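Local coordinates for protein Udp-n-acetylglucosamine pyrophosphorylase (Trypanosoma brucei, PDB 4BQH) that probably catalyses the formation of UDP-N-acetylglucosamine and diphosphate from UTP and N-acetylglucosamine 1-phosphate in nucleotide-sugar biosynthesis, at residues D290-Y296 with F423-Q427. Numbering follows the deposited sequence.
Sequences DPVFIGY and FRIMQ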
ATOM      1  N   ASP A 290       9.510  -1.515   6.944  1.00 11.32           N
ATOM      2  CA  ASP A 290       9.667  -1.020   8.309  1.00 10.35           C
ATOM      3  C   ASP A 290      10.075  -2.179   9.220  1.00 10.18           C
ATOM      4  O   ASP A 290       9.266  -3.074   9.441  1.00  9.22           O
ATOM      5  CB  ASP A 290       8.305  -0.462   8.767  1.00 10.69           C
ATOM      6  CG  ASP A 290       8.290   0.006  10.195  1.00 11.34           C
ATOM      7  OD1 ASP A 290       9.285  -0.115  10.925  1.00 11.77           O
ATOM      8  OD2 ASP A 290       7.227   0.542  10.604  1.00 12.01           O
ATOM      9  N   PRO A 291      11.322  -2.166   9.748  1.00  9.95           N
ATOM     10  CA  PRO A 291      11.784  -3.285  10.571  1.00  9.68           C
ATOM     11  C   PRO A 291      11.048  -3.406  11.916  1.00  9.50           C
ATOM     12  O   PRO A 291      10.978  -4.505  12.464  1.00  9.68           O
ATOM     13  CB  PRO A 291      13.277  -2.968  10.784  1.00  9.76           C
ATOM     14  CG  PRO A 291      13.320  -1.450  10.769  1.00  9.79           C
ATOM     15  CD  PRO A 291      12.351  -1.102   9.655  1.00  9.94           C
ATOM     16  N   VAL A 292      10.484  -2.321  12.439  1.00  9.47           N
ATOM     17  CA  VAL A 292       9.683  -2.435  13.693  1.00  8.89           C
ATOM     18  C   VAL A 292       8.354  -3.162  13.413  1.00  8.86           C
ATOM     19  O   VAL A 292       7.931  -4.021  14.190  1.00  8.88           O
ATOM     20  CB  VAL A 292       9.438  -1.061  14.339  1.00  9.18           C
ATOM     21  CG1 VAL A 292       8.526  -1.148  15.568  1.00  9.09           C
ATOM     22  CG2 VAL A 292      10.779  -0.418  14.695  1.00  9.22           C
ATOM     23  N   PHE A 293       7.713  -2.808  12.305  1.00  8.26           N
ATOM     24  CA  PHE A 293       6.458  -3.436  11.846  1.00  8.51           C
ATOM     25  C   PHE A 293       6.713  -4.937  11.636  1.00  8.16           C
ATOM     26  O   PHE A 293       5.970  -5.781  12.124  1.00  8.27           O
ATOM     27  CB  PHE A 293       6.136  -2.759  10.502  1.00  8.57           C
ATOM     28  CG  PHE A 293       4.720  -2.916   9.994  1.00  8.85           C
ATOM     29  CD1 PHE A 293       3.650  -3.249  10.814  1.00  8.74           C
ATOM     30  CD2 PHE A 293       4.467  -2.616   8.664  1.00  8.72           C
ATOM     31  CE1 PHE A 293       2.343  -3.309  10.291  1.00  9.07           C
ATOM     32  CE2 PHE A 293       3.168  -2.672   8.134  1.00  9.03           C
ATOM     33  CZ  PHE A 293       2.116  -3.023   8.960  1.00  8.99           C
ATOM     34  N   ILE A 294       7.799  -5.256  10.938  1.00  7.96           N
ATOM     35  CA  ILE A 294       8.199  -6.653  10.680  1.00  8.29           C
ATOM     36  C   ILE A 294       8.540  -7.415  11.967  1.00  8.08           C
ATOM     37  O   ILE A 294       8.089  -8.553  12.157  1.00  7.62           O
ATOM     38  CB  ILE A 294       9.366  -6.700   9.678  1.00  8.77           C
ATOM     39  CG1 ILE A 294       8.902  -6.137   8.313  1.00  9.04           C
ATOM     40  CG2 ILE A 294       9.931  -8.124   9.531  1.00  8.63           C
ATOM     41  CD1 ILE A 294      10.093  -5.717   7.433  1.00  9.48           C
ATOM     42  N   GLY A 295       9.331  -6.791  12.825  1.00  8.02           N
ATOM     43  CA  GLY A 295       9.724  -7.410  14.104  1.00  8.49           C
ATOM     44  C   GLY A 295       8.515  -7.674  14.992  1.00  8.35           C
ATOM     45  O   GLY A 295       8.393  -8.744  15.609  1.00  8.31           O
ATOM     46  N   TYR A 296       7.589  -6.718  15.017  1.00  8.42           N
ATOM     47  CA  TYR A 296       6.338  -6.890  15.766  1.00  8.64           C
ATOM     48  C   TYR A 296       5.546  -8.085  15.234  1.00  8.69           C
ATOM     49  O   TYR A 296       5.045  -8.909  16.015  1.00  8.61           O
ATOM     50  CB  TYR A 296       5.504  -5.606  15.654  1.00  9.36           C
ATOM     51  CG  TYR A 296       4.217  -5.576  16.446  1.00  9.75           C
ATOM     52  CD1 TYR A 296       4.184  -5.835  17.833  1.00  9.87           C
ATOM     53  CD2 TYR A 296       3.037  -5.201  15.816  1.00 10.23           C
ATOM     54  CE1 TYR A 296       2.971  -5.759  18.540  1.00 10.84           C
ATOM     55  CE2 TYR A 296       1.827  -5.133  16.503  1.00 10.79           C
ATOM     56  CZ  TYR A 296       1.797  -5.411  17.847  1.00 11.09           C
ATOM     57  OH  TYR A 296       0.567  -5.300  18.457  1.00 11.83           O
ATOM     58  N   PHE A 423      -4.114 -11.654  14.703  1.00 10.08           N
ATOM     59  CA  PHE A 423      -4.312 -10.276  14.201  1.00  9.68           C
ATOM     60  C   PHE A 423      -3.787  -9.242  15.203  1.00  9.24           C
ATOM     61  O   PHE A 423      -4.111  -9.295  16.393  1.00  9.12           O
ATOM     62  CB  PHE A 423      -5.811 -10.036  13.931  1.00 10.09           C
ATOM     63  CG  PHE A 423      -6.113  -8.647  13.401  1.00  9.80           C
ATOM     64  CD1 PHE A 423      -6.109  -8.405  12.026  1.00 10.33           C
ATOM     65  CD2 PHE A 423      -6.399  -7.604  14.258  1.00 10.44           C
ATOM     66  CE1 PHE A 423      -6.396  -7.152  11.530  1.00  9.79           C
ATOM     67  CE2 PHE A 423      -6.699  -6.327  13.771  1.00 10.24           C
ATOM     68  CZ  PHE A 423      -6.691  -6.108  12.398  1.00 10.45           C
ATOM     69  N   ARG A 424      -2.949  -8.318  14.735  1.00  9.01           N
ATOM     70  CA  ARG A 424      -2.433  -7.267  15.615  1.00  8.91           C
ATOM     71  C   ARG A 424      -2.584  -5.881  14.987  1.00  8.86           C
ATOM     72  O   ARG A 424      -2.568  -5.718  13.758  1.00  8.63           O
ATOM     73  CB  ARG A 424      -0.960  -7.507  15.942  1.00  8.99           C
ATOM     74  CG  ARG A 424      -0.652  -8.817  16.691  1.00  9.55           C
ATOM     75  CD  ARG A 424      -1.128  -8.675  18.128  1.00 10.40           C
ATOM     76  NE  ARG A 424      -0.861  -9.883  18.929  1.00 10.72           N
ATOM     77  CZ  ARG A 424      -1.710 -10.889  19.104  1.00 12.01           C
ATOM     78  NH1 ARG A 424      -2.909 -10.894  18.510  1.00 11.60           N
ATOM     79  NH2 ARG A 424      -1.341 -11.921  19.873  1.00 12.43           N
ATOM     80  N   ILE A 425      -2.733  -4.896  15.861  1.00  9.01           N
ATOM     81  CA  ILE A 425      -2.782  -3.480  15.477  1.00  8.95           C
ATOM     82  C   ILE A 425      -1.511  -2.813  15.979  1.00  9.40           C
ATOM     83  O   ILE A 425      -1.091  -3.041  17.136  1.00  9.25           O
ATOM     84  CB  ILE A 425      -3.972  -2.792  16.161  1.00  9.37           C
ATOM     85  CG1 ILE A 425      -5.281  -3.260  15.497  1.00  9.82           C
ATOM     86  CG2 ILE A 425      -3.819  -1.257  16.093  1.00  9.52           C
ATOM     87  CD1 ILE A 425      -6.547  -2.907  16.269  1.00 10.21           C
ATOM     88  N   MET A 426      -0.909  -1.975  15.130  1.00  9.52           N
ATOM     89  CA  MET A 426       0.201  -1.112  15.548  1.00 10.48           C
ATOM     90  C   MET A 426      -0.246   0.340  15.302  1.00 10.12           C
ATOM     91  O   MET A 426      -0.417   0.748  14.166  1.00  9.95           O
ATOM     92  CB  MET A 426       1.490  -1.452  14.782  1.00 11.91           C
ATOM     93  CG  MET A 426       2.716  -0.682  15.279  1.00 14.46           C
ATOM     94  SD  MET A 426       4.231  -1.376  14.555  1.00 20.88           S
ATOM     95  CE  MET A 426       4.173  -0.712  12.959  1.00 17.80           C
ATOM     96  N   GLN A 427      -0.497   1.068  16.384  1.00 10.13           N
ATOM     97  CA  GLN A 427      -0.969   2.452  16.293  1.00 10.13           C
ATOM     98  C   GLN A 427       0.274   3.340  16.163  1.00  9.96           C
ATOM     99  O   GLN A 427       1.115   3.335  17.043  1.00 10.13           O
ATOM    100  CB  GLN A 427      -1.794   2.825  17.528  1.00 10.70           C
ATOM    101  CG  GLN A 427      -2.354   4.260  17.514  1.00 11.52           C
ATOM    102  CD  GLN A 427      -3.816   4.340  17.082  1.00 12.43           C
ATOM    103  OE1 GLN A 427      -4.204   3.814  16.033  1.00 13.21           O
ATOM    104  NE2 GLN A 427      -4.633   5.015  17.895  1.00 12.24           N
TER
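How a long, flexible side chain fills the hollow between a helix and a strand is well illustrated where the first turns of helix 291-300 pack against strand 423-427. The two short axes run at 152°, close to antiparallel, and 10.3 Å apart at closest approach. Into this gap Met426 projects as the main bump, extended through chi1 and chi2 and then bent at its methyl end. The hollow that receives it lies on one side of the helix, between residues one turn apart: Tyr296 flanks the base of the methionine, with CE2 4.1 Å from Met426 CB, while Phe293 meets its tip, CD1 lying 3.4 Å from Met426 CE. Val292 CG1 adds a further wall 4.4 Å from Met426 SD, and Asp290 OD2 borders the methyl end, 4.1 Å from Met426 CE. The sulfur sits 5.0 Å from the centroid of the Tyr296 ring and 5.4 Å from that of Phe293, obliquely in both cases, giving two Met-aromatic contacts. The tyrosine ring, also met by Phe83, lies alongside Met426, and its OH ends 3.7 Å from Arg424 CB and 3.1 Å from Ile425 O. Strand 304-309, the parallel neighbour of 423-427, meets the same helix side chains, Val305 touching both rings. Asp290 N-caps the helix: its OD1 accepts from Val292 N at 2.9 Å and, weakly, from Phe293 N at 3.4 Å. Joining helix to mixed sheet in the GT-A-type fold, the contact's chemistry implies adhesion mainly through apolar and sulfur-aromatic contacts, while Asp290 and Arg424 form salt bridges to residues of neither segment, Lys307 and Glu300.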